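Homoserine O-acetyltransferase (Bacillus anthracis str. 'Ames Ancestor', PDB 3I1I) probably catalyses transfer of an acetyl group from acetyl-CoA to the hydroxyl of L-homoserine, an early step of methionine biosynthesis, using an alpha/beta-hydrolase fold. Local coordinates at residues V166-P169 and H170-E173; S245-V248 and E249-E252; D331-K335 and Q336-A340. One frame throughout, in Å; residues are numbered along the deposited sequence.

Contact 1. Residues V166-P169 and H170-E173; sequences VHYP and HMVE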
ATOM      1  N   VAL A 166       0.877 -11.352  30.606  1.00 19.67           N
ATOM      2  CA  VAL A 166       0.432 -12.726  30.371  1.00 20.13           C
ATOM      3  C   VAL A 166       1.494 -13.741  30.855  1.00 21.09           C
ATOM      4  O   VAL A 166       1.184 -14.642  31.608  1.00 21.31           O
ATOM      5  CB  VAL A 166       0.095 -12.959  28.869  1.00 19.23           C
ATOM      6  CG1 VAL A 166      -0.086 -14.433  28.567  1.00 17.93           C
ATOM      7  CG2 VAL A 166      -1.151 -12.162  28.502  1.00 17.43           C
ATOM      8  N   HIS A 167       2.745 -13.564  30.453  1.00 21.87           N
ATOM      9  CA  HIS A 167       3.729 -14.608  30.657  1.00 22.22           C
ATOM     10  C   HIS A 167       4.591 -14.503  31.887  1.00 22.83           C
ATOM     11  O   HIS A 167       5.233 -15.470  32.219  1.00 23.01           O
ATOM     12  CB  HIS A 167       4.571 -14.766  29.413  1.00 22.21           C
ATOM     13  CG  HIS A 167       3.801 -15.312  28.263  1.00 23.96           C
ATOM     14  ND1 HIS A 167       3.719 -16.667  27.994  1.00 25.29           N
ATOM     15  CD2 HIS A 167       3.008 -14.697  27.348  1.00 24.77           C
ATOM     16  CE1 HIS A 167       2.948 -16.855  26.931  1.00 24.94           C
ATOM     17  NE2 HIS A 167       2.494 -15.680  26.526  1.00 24.62           N
ATOM     18  N   TYR A 168       4.593 -13.370  32.591  1.00 23.65           N
ATOM     19  CA  TYR A 168       5.343 -13.265  33.819  1.00 24.05           C
ATOM     20  C   TYR A 168       4.457 -12.727  34.897  1.00 26.08           C
ATOM     21  O   TYR A 168       4.731 -11.689  35.504  1.00 26.76           O
ATOM     22  CB  TYR A 168       6.574 -12.384  33.619  1.00 24.64           C
ATOM     23  CG  TYR A 168       7.562 -12.992  32.680  1.00 22.11           C
ATOM     24  CD1 TYR A 168       8.311 -14.101  33.055  1.00 21.69           C
ATOM     25  CD2 TYR A 168       7.717 -12.499  31.414  1.00 24.52           C
ATOM     26  CE1 TYR A 168       9.217 -14.699  32.172  1.00 22.14           C
ATOM     27  CE2 TYR A 168       8.641 -13.075  30.500  1.00 25.78           C
ATOM     28  CZ  TYR A 168       9.378 -14.160  30.883  1.00 23.70           C
ATOM     29  OH  TYR A 168      10.276 -14.683  29.998  1.00 27.58           O
ATOM     30  N   PRO A 169       3.383 -13.455  35.169  1.00 28.53           N
ATOM     31  CA  PRO A 169       2.413 -12.935  36.087  1.00 30.14           C
ATOM     32  C   PRO A 169       2.892 -12.809  37.542  1.00 32.22           C
ATOM     33  O   PRO A 169       2.308 -12.030  38.266  1.00 34.18           O
ATOM     34  CB  PRO A 169       1.290 -13.970  36.012  1.00 29.79           C
ATOM     35  CG  PRO A 169       1.988 -15.203  35.677  1.00 29.06           C
ATOM     36  CD  PRO A 169       3.036 -14.821  34.719  1.00 27.74           C
ATOM     37  N   HIS A 170       3.905 -13.533  37.996  1.00 32.99           N
ATOM     38  CA  HIS A 170       4.334 -13.302  39.373  1.00 33.81           C
ATOM     39  C   HIS A 170       5.213 -12.050  39.482  1.00 32.61           C
ATOM     40  O   HIS A 170       5.581 -11.673  40.582  1.00 33.37           O
ATOM     41  CB  HIS A 170       5.078 -14.513  39.963  1.00 34.68           C
ATOM     42  CG  HIS A 170       4.383 -15.820  39.742  1.00 40.00           C
ATOM     43  ND1 HIS A 170       3.006 -15.953  39.792  1.00 44.53           N
ATOM     44  CD2 HIS A 170       4.873 -17.054  39.452  1.00 44.07           C
ATOM     45  CE1 HIS A 170       2.678 -17.202  39.512  1.00 46.00           C
ATOM     46  NE2 HIS A 170       3.792 -17.896  39.322  1.00 47.03           N
HETATM   47  N   MSE A 171       5.548 -11.417  38.358  1.00 30.81           N
HETATM   48  CA  MSE A 171       6.501 -10.330  38.348  1.00 29.16           C
HETATM   49  C   MSE A 171       5.900  -8.987  38.062  1.00 28.45           C
HETATM   50  O   MSE A 171       6.582  -8.008  38.252  1.00 30.32           O
HETATM   51  CB  MSE A 171       7.577 -10.569  37.290  1.00 29.36           C
HETATM   52  CG  MSE A 171       8.553 -11.691  37.611  1.00 27.84           C
HETATM   53 SE   MSE A 171       9.902 -11.893  36.251  0.65 26.73          SE
HETATM   54  CE  MSE A 171      10.980 -10.309  36.708  1.00 24.21           C
ATOM     55  N   VAL A 172       4.655  -8.904  37.610  1.00 26.79           N
ATOM     56  CA  VAL A 172       4.097  -7.639  37.153  1.00 25.44           C
ATOM     57  C   VAL A 172       2.963  -7.153  38.056  1.00 25.15           C
ATOM     58  O   VAL A 172       1.900  -7.746  38.127  1.00 25.26           O
ATOM     59  CB  VAL A 172       3.586  -7.770  35.700  1.00 25.42           C
ATOM     60  CG1 VAL A 172       2.974  -6.451  35.205  1.00 25.12           C
ATOM     61  CG2 VAL A 172       4.703  -8.258  34.754  1.00 24.70           C
ATOM     62  N   GLU A 173       3.162  -6.037  38.724  1.00 25.22           N
ATOM     63  CA  GLU A 173       2.126  -5.502  39.597  1.00 25.49           C
ATOM     64  C   GLU A 173       1.035  -4.775  38.837  1.00 23.99           C
ATOM     65  O   GLU A 173      -0.154  -4.832  39.219  1.00 23.05           O
ATOM     66  CB  GLU A 173       2.731  -4.571  40.630  1.00 26.05           C
ATOM     67  CG  GLU A 173       3.689  -5.317  41.538  1.00 28.99           C
ATOM     68  CD  GLU A 173       4.261  -4.471  42.651  1.00 32.31           C
ATOM     69  OE1 GLU A 173       3.789  -3.339  42.909  1.00 37.99           O
ATOM     70  OE2 GLU A 173       5.197  -4.966  43.290  1.00 39.74           O
TER
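Met171, a selenomethionine in this crystal, lies alongside Tyr168 three residues earlier, and its side chain can be followed outward. CB sits 3.5 Å from Tyr168 O, next to the backbone bond that sets the turn. With chi1 at -71°, CG stands beside the backbone N and anti to the carbonyl carbon, which carries the chain off alongside the tyrosine, both side chains pointing the same way. CG leads on to SE, which lies 4.2 Å from Tyr168 CD1. The selenium is 5.0 Å from the ring centroid and 44° off the ring normal, an oblique Met-aromatic contact. Beyond the selenium the chain bends at its last torsion, ending in CE.

The backbone supplies the evidence for a tight turn. Met171 N donates to Tyr168 O at 3.0 Å with an N-H...O angle of 158°, and the donor stands well above the carbonyl plane. This i to i+3 bond spans Pro169 and His170, whose backbone angles are those of the two central residues of a type I beta turn. In the alpha/beta-hydrolase fold, the turn lies where helix 156-167 gives way to the loop feeding strand 174-178, Tyr168 being the first residue to leave helical backbone angles.

Val172 closes in on the same carbonyl from its side chain: CG2 comes 3.5 Å from Tyr168 O. At the outer corner Pro169 CG sits over one face of the His170 imidazole, offset toward its rim. The far end of the tyrosine is anchored elsewhere, its OH hydrogen-bonding Arg134 NH1 of helix 129-142, while Tyr168 and Met171 both pack on Cys137 of that helix.

Contact 2. Residues S245-V248 and E249-E252; sequences SIEV and EPYE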
ATOM      1  N   SER A 245      -7.424  23.591  -4.703  1.00 23.32           N
ATOM      2  CA  SER A 245      -8.420  23.484  -5.752  1.00 24.03           C
ATOM      3  C   SER A 245      -8.159  24.371  -6.968  1.00 24.22           C
ATOM      4  O   SER A 245      -9.002  24.455  -7.859  1.00 24.13           O
ATOM      5  CB  SER A 245      -9.799  23.806  -5.183  1.00 24.24           C
ATOM      6  OG  SER A 245     -10.113  22.896  -4.159  1.00 24.59           O
ATOM      7  N   ILE A 246      -6.984  24.982  -7.021  1.00 24.29           N
ATOM      8  CA  ILE A 246      -6.620  25.873  -8.090  1.00 24.47           C
ATOM      9  C   ILE A 246      -5.552  25.238  -8.960  1.00 23.99           C
ATOM     10  O   ILE A 246      -5.685  25.275 -10.130  1.00 25.09           O
ATOM     11  CB  ILE A 246      -6.136  27.240  -7.527  1.00 25.26           C
ATOM     12  CG1 ILE A 246      -7.253  27.892  -6.702  1.00 26.07           C
ATOM     13  CG2 ILE A 246      -5.685  28.175  -8.641  1.00 24.52           C
ATOM     14  CD1 ILE A 246      -8.556  28.122  -7.469  1.00 26.41           C
ATOM     15  N   GLU A 247      -4.504  24.642  -8.411  1.00 24.15           N
ATOM     16  CA  GLU A 247      -3.413  24.106  -9.249  1.00 23.80           C
ATOM     17  C   GLU A 247      -3.952  23.186 -10.372  1.00 23.87           C
ATOM     18  O   GLU A 247      -4.844  22.346 -10.137  1.00 23.80           O
ATOM     19  CB  GLU A 247      -2.349  23.399  -8.406  1.00 24.11           C
ATOM     20  CG  GLU A 247      -2.836  22.133  -7.700  1.00 26.92           C
ATOM     21  CD  GLU A 247      -1.780  21.416  -6.853  1.00 30.22           C
ATOM     22  OE1 GLU A 247      -0.557  21.783  -6.901  1.00 34.25           O
ATOM     23  OE2 GLU A 247      -2.189  20.454  -6.142  1.00 30.16           O
ATOM     24  N   VAL A 248      -3.440  23.390 -11.596  1.00 23.16           N
ATOM     25  CA  VAL A 248      -3.874  22.657 -12.773  1.00 22.26           C
ATOM     26  C   VAL A 248      -2.909  21.539 -13.171  1.00 22.53           C
ATOM     27  O   VAL A 248      -3.279  20.607 -13.830  1.00 21.69           O
ATOM     28  CB  VAL A 248      -4.079  23.617 -14.007  1.00 23.25           C
ATOM     29  CG1 VAL A 248      -5.110  24.742 -13.684  1.00 19.87           C
ATOM     30  CG2 VAL A 248      -2.734  24.161 -14.504  1.00 21.19           C
ATOM     31  N   GLU A 249      -1.668  21.590 -12.733  1.00 23.24           N
ATOM     32  CA  GLU A 249      -0.668  20.650 -13.279  0.50 23.46           C
ATOM     33  C   GLU A 249      -0.977  19.193 -12.931  1.00 23.66           C
ATOM     34  O   GLU A 249      -0.822  18.319 -13.779  1.00 23.82           O
ATOM     35  CB  GLU A 249       0.767  21.008 -12.884  0.50 23.63           C
ATOM     36  CG  GLU A 249       1.843  20.057 -13.424  0.50 23.57           C
ATOM     37  CD  GLU A 249       1.799  19.860 -14.941  0.50 25.17           C
ATOM     38  OE1 GLU A 249       2.173  18.751 -15.405  0.50 24.04           O
ATOM     39  OE2 GLU A 249       1.403  20.802 -15.672  0.50 24.78           O
ATOM     40  N   PRO A 250      -1.470  18.898 -11.717  1.00 23.72           N
ATOM     41  CA  PRO A 250      -1.868  17.485 -11.467  1.00 24.19           C
ATOM     42  C   PRO A 250      -2.916  16.891 -12.461  1.00 24.21           C
ATOM     43  O   PRO A 250      -2.956  15.674 -12.649  1.00 23.48           O
ATOM     44  CB  PRO A 250      -2.478  17.534 -10.051  1.00 24.33           C
ATOM     45  CG  PRO A 250      -1.799  18.783  -9.407  1.00 24.67           C
ATOM     46  CD  PRO A 250      -1.758  19.763 -10.557  1.00 23.72           C
ATOM     47  N   TYR A 251      -3.711  17.768 -13.078  1.00 23.89           N
ATOM     48  CA  TYR A 251      -4.782  17.409 -14.012  1.00 24.16           C
ATOM     49  C   TYR A 251      -4.267  17.145 -15.421  1.00 25.28           C
ATOM     50  O   TYR A 251      -5.050  16.843 -16.325  1.00 24.37           O
ATOM     51  CB  TYR A 251      -5.847  18.527 -14.059  1.00 22.78           C
ATOM     52  CG  TYR A 251      -6.675  18.572 -12.824  1.00 22.88           C
ATOM     53  CD1 TYR A 251      -7.933  17.973 -12.777  1.00 24.89           C
ATOM     54  CD2 TYR A 251      -6.175  19.120 -11.656  1.00 23.87           C
ATOM     55  CE1 TYR A 251      -8.690  17.977 -11.612  1.00 24.62           C
ATOM     56  CE2 TYR A 251      -6.908  19.108 -10.484  1.00 23.49           C
ATOM     57  CZ  TYR A 251      -8.163  18.554 -10.470  1.00 25.85           C
ATOM     58  OH  TYR A 251      -8.874  18.561  -9.301  1.00 26.94           O
ATOM     59  N   GLU A 252      -2.952  17.222 -15.602  1.00 27.12           N
ATOM     60  CA  GLU A 252      -2.389  17.211 -16.938  1.00 28.91           C
ATOM     61  C   GLU A 252      -1.588  15.964 -17.235  1.00 28.88           C
ATOM     62  O   GLU A 252      -1.509  15.565 -18.373  1.00 29.79           O
ATOM     63  CB  GLU A 252      -1.558  18.485 -17.143  1.00 30.00           C
ATOM     64  CG  GLU A 252      -2.467  19.732 -17.212  1.00 33.93           C
ATOM     65  CD  GLU A 252      -1.722  21.053 -17.392  1.00 40.55           C
ATOM     66  OE1 GLU A 252      -0.464  21.073 -17.479  1.00 45.44           O
ATOM     67  OE2 GLU A 252      -2.416  22.094 -17.449  1.00 44.45           O
TER
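Van der Waals contact joins Glu247 to Pro250, whose side chains cross at about a right angle. The aliphatic part and carboxylate carbon of Glu247 pass beside the proline ring, CD lying 3.7 Å from Pro250 CG. A chi1 of 66° sets Glu247 CG between its own backbone N and carbonyl carbon, and the extended chain beyond it runs past the ring; the acid end is held by Ser259 N through OE2. On Val248 the CG2 methyl lies against a carboxylate oxygen, 3.6 Å from Glu252 OE2. Packing also surrounds Val248 O, which lies in the plane of the Tyr251 ring, at its edge, with Tyr251 CB 3.3 Å away and Glu252 CG at 3.6 Å.

Two backbone hydrogen bonds hold the turn. Tyr251 N donates to Val248 O at 3.0 Å, with an N-H...O angle of 143° and the donor above the carbonyl plane. One residue on, Glu252 N bonds to Glu249 O at 3.0 Å.

Across the subunit interface the Tyr251 ring stacks on His294 of the second subunit, while Ser245 OG bonds to Asp291 of that chain and Pro250 packs on its Leu289.

Two successive i to i+3 backbone bonds, with Glu249, Pro250 and Tyr251 all at helical phi/psi, define a single short 3-10 turn, here set at a subunit interface in the link between helices 234-240 and 259-270.

Contact 3. Residues D331-K335 and Q336-A340; sequences DLLQK and QGKYA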
ATOM      1  N   ASP A 331     -13.347  -6.375  29.854  1.00 22.07           N
ATOM      2  CA  ASP A 331     -14.521  -7.069  30.302  1.00 22.45           C
ATOM      3  C   ASP A 331     -14.188  -8.506  30.716  1.00 22.74           C
ATOM      4  O   ASP A 331     -14.633  -8.971  31.802  1.00 22.03           O
ATOM      5  CB  ASP A 331     -15.622  -7.037  29.257  1.00 22.47           C
ATOM      6  CG  ASP A 331     -16.941  -7.539  29.811  1.00 26.03           C
ATOM      7  OD1 ASP A 331     -17.438  -7.012  30.824  1.00 30.96           O
ATOM      8  OD2 ASP A 331     -17.492  -8.497  29.254  1.00 34.45           O
ATOM      9  N   LEU A 332     -13.394  -9.199  29.886  1.00 22.50           N
ATOM     10  CA  LEU A 332     -12.999 -10.565  30.227  1.00 22.71           C
ATOM     11  C   LEU A 332     -12.231 -10.597  31.541  1.00 22.61           C
ATOM     12  O   LEU A 332     -12.505 -11.414  32.410  1.00 23.99           O
ATOM     13  CB  LEU A 332     -12.186 -11.224  29.110  1.00 22.47           C
ATOM     14  CG  LEU A 332     -12.955 -11.463  27.804  1.00 23.15           C
ATOM     15  CD1 LEU A 332     -11.996 -11.870  26.654  1.00 18.90           C
ATOM     16  CD2 LEU A 332     -14.124 -12.459  27.994  1.00 16.99           C
ATOM     17  N   LEU A 333     -11.288  -9.697  31.716  1.00 22.91           N
ATOM     18  CA  LEU A 333     -10.527  -9.658  32.972  1.00 23.35           C
ATOM     19  C   LEU A 333     -11.425  -9.390  34.185  1.00 23.97           C
ATOM     20  O   LEU A 333     -11.248 -10.007  35.232  1.00 25.90           O
ATOM     21  CB  LEU A 333      -9.414  -8.609  32.911  1.00 22.95           C
ATOM     22  CG  LEU A 333      -8.163  -8.972  32.111  1.00 22.72           C
ATOM     23  CD1 LEU A 333      -7.373  -7.679  31.761  1.00 19.70           C
ATOM     24  CD2 LEU A 333      -7.262 -10.055  32.863  1.00 17.98           C
ATOM     25  N   GLN A 334     -12.390  -8.485  34.060  1.00 24.13           N
ATOM     26  CA  GLN A 334     -13.291  -8.188  35.176  1.00 23.58           C
ATOM     27  C   GLN A 334     -14.133  -9.401  35.521  1.00 24.07           C
ATOM     28  O   GLN A 334     -14.308  -9.709  36.675  1.00 24.50           O
ATOM     29  CB  GLN A 334     -14.179  -6.994  34.880  1.00 22.96           C
ATOM     30  CG  GLN A 334     -13.418  -5.695  34.885  1.00 24.37           C
ATOM     31  CD  GLN A 334     -14.225  -4.512  34.400  1.00 24.30           C
ATOM     32  OE1 GLN A 334     -15.381  -4.649  34.062  1.00 25.46           O
ATOM     33  NE2 GLN A 334     -13.610  -3.341  34.367  1.00 22.65           N
ATOM     34  N   LYS A 335     -14.619 -10.128  34.533  1.00 24.45           N
ATOM     35  CA  LYS A 335     -15.397 -11.319  34.837  1.00 24.76           C
ATOM     36  C   LYS A 335     -14.570 -12.441  35.469  1.00 24.72           C
ATOM     37  O   LYS A 335     -15.120 -13.327  36.082  1.00 24.16           O
ATOM     38  CB  LYS A 335     -16.108 -11.822  33.605  1.00 25.33           C
ATOM     39  CG  LYS A 335     -16.942 -10.719  32.984  1.00 29.02           C
ATOM     40  CD  LYS A 335     -18.318 -11.138  32.672  1.00 33.71           C
ATOM     41  CE  LYS A 335     -18.618 -11.141  31.158  1.00 36.07           C
ATOM     42  NZ  LYS A 335     -19.315  -9.850  30.776  1.00 36.59           N
ATOM     43  N   GLN A 336     -13.246 -12.385  35.330  1.00 24.36           N
ATOM     44  CA  GLN A 336     -12.374 -13.258  36.081  1.00 23.88           C
ATOM     45  C   GLN A 336     -12.104 -12.776  37.496  1.00 23.49           C
ATOM     46  O   GLN A 336     -11.326 -13.393  38.215  1.00 22.82           O
ATOM     47  CB  GLN A 336     -11.059 -13.421  35.338  1.00 23.95           C
ATOM     48  CG  GLN A 336     -11.235 -14.168  34.029  1.00 23.35           C
ATOM     49  CD  GLN A 336      -9.997 -14.137  33.202  1.00 24.49           C
ATOM     50  OE1 GLN A 336      -8.972 -13.506  33.585  1.00 27.34           O
ATOM     51  NE2 GLN A 336     -10.038 -14.839  32.078  1.00 20.97           N
ATOM     52  N   GLY A 337     -12.717 -11.664  37.885  1.00 23.38           N
ATOM     53  CA  GLY A 337     -12.468 -11.075  39.191  1.00 23.09           C
ATOM     54  C   GLY A 337     -11.198 -10.240  39.256  1.00 23.85           C
ATOM     55  O   GLY A 337     -10.749  -9.880  40.333  1.00 24.46           O
ATOM     56  N   LYS A 338     -10.620  -9.866  38.128  1.00 24.27           N
ATOM     57  CA  LYS A 338      -9.426  -9.014  38.179  1.00 24.54           C
ATOM     58  C   LYS A 338      -9.707  -7.516  38.090  1.00 23.98           C
ATOM     59  O   LYS A 338     -10.790  -7.095  37.668  1.00 23.96           O
ATOM     60  CB  LYS A 338      -8.476  -9.447  37.089  1.00 25.26           C
ATOM     61  CG  LYS A 338      -7.927 -10.826  37.431  1.00 27.73           C
ATOM     62  CD  LYS A 338      -7.426 -11.546  36.233  1.00 29.46           C
ATOM     63  CE  LYS A 338      -7.182 -13.038  36.556  1.00 29.99           C
ATOM     64  NZ  LYS A 338      -6.799 -13.662  35.281  1.00 30.34           N
ATOM     65  N   TYR A 339      -8.740  -6.718  38.537  1.00 23.14           N
ATOM     66  CA  TYR A 339      -8.835  -5.282  38.437  1.00 23.11           C
ATOM     67  C   TYR A 339      -8.346  -4.849  37.042  1.00 22.59           C
ATOM     68  O   TYR A 339      -7.161  -5.072  36.675  1.00 21.69           O
ATOM     69  CB  TYR A 339      -8.013  -4.564  39.532  1.00 23.96           C
ATOM     70  CG  TYR A 339      -8.285  -3.071  39.533  1.00 25.53           C
ATOM     71  CD1 TYR A 339      -9.211  -2.503  40.398  1.00 28.97           C
ATOM     72  CD2 TYR A 339      -7.695  -2.252  38.588  1.00 28.63           C
ATOM     73  CE1 TYR A 339      -9.492  -1.108  40.349  1.00 30.80           C
ATOM     74  CE2 TYR A 339      -7.962  -0.893  38.530  1.00 30.50           C
ATOM     75  CZ  TYR A 339      -8.845  -0.325  39.413  1.00 32.13           C
ATOM     76  OH  TYR A 339      -9.083   1.027  39.289  1.00 38.43           O
ATOM     77  N   ALA A 340      -9.240  -4.207  36.292  1.00 20.86           N
ATOM     78  CA  ALA A 340      -8.945  -3.813  34.930  1.00 20.68           C
ATOM     79  C   ALA A 340      -9.869  -2.681  34.507  1.00 20.96           C
ATOM     80  O   ALA A 340     -11.067  -2.705  34.850  1.00 21.20           O
ATOM     81  CB  ALA A 340      -9.080  -5.004  33.986  1.00 19.83           C
TER
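A Schellman motif ends helix 324-335, where Gly337, with a positive phi of 81°, turns the chain away from the helical path. Two bonds reach back into the last turn: Lys338 N to Leu333 O at 3.0 Å, and Gly337 N to Gln334 O at 2.8 Å. The first, six residues wide, has an N-H...O angle of 153°; in the second the donor stands above the carbonyl plane. Gln336 N bonds to Leu332 O and weakly to Leu333 O, so Leu333 O accepts from both Gln336 and Lys338.

The motif serves a helix-to-strand connection of the alpha/beta-hydrolase fold, leading into edge strand 340-342 of the central sheet. Leu333 lies under the reversal: its CB meets Ala340 CB at 3.8 Å and CD1 touches the same methyl, while CD2 packs against Lys338 CD at 3.7 Å. Both Leu333 and Ala340 also rest on Val310 of strand 309-313.

Gln334 joins helix end to strand start directly. Its chain is extended beyond CG, carrying NE2 to Ala340 O at 2.7 Å; the bond is nearly straight (162°), and the acceptor lies almost in the plane of the Gln334 amide.

Lys338, also extended, sends NZ to Gln336 OE1 at 2.8 Å from above that carbonyl plane, and to Ser304 O, so the ammonium ties the turn to the end of helix 299-304. On the helix flank Lys335, bent along its length, folds back one turn to bring NZ within 2.7 Å of Asp331 OD2, a salt bridge on the syn side of the carboxylate.

From the N terminus the three contacts come in series: each closes a short turn before the next opens, and none crosses or encloses another. Contact 1 turns the chain from helix 156-167 toward strand 174-178. Contact 2 follows in the link between helices 234-240 and 259-270, its centre about 58 Å from that of contact 1 and on the opposite side of the chain's centre, against a second subunit. Contact 3 then leads helix 324-335 into strand 340-342. Contacts 1 and 3 lie on the same side, centres about 16 Å apart, each feeding a strand of the main sheet that flanks strand 309-313; Val306 touches Val166 and Leu333.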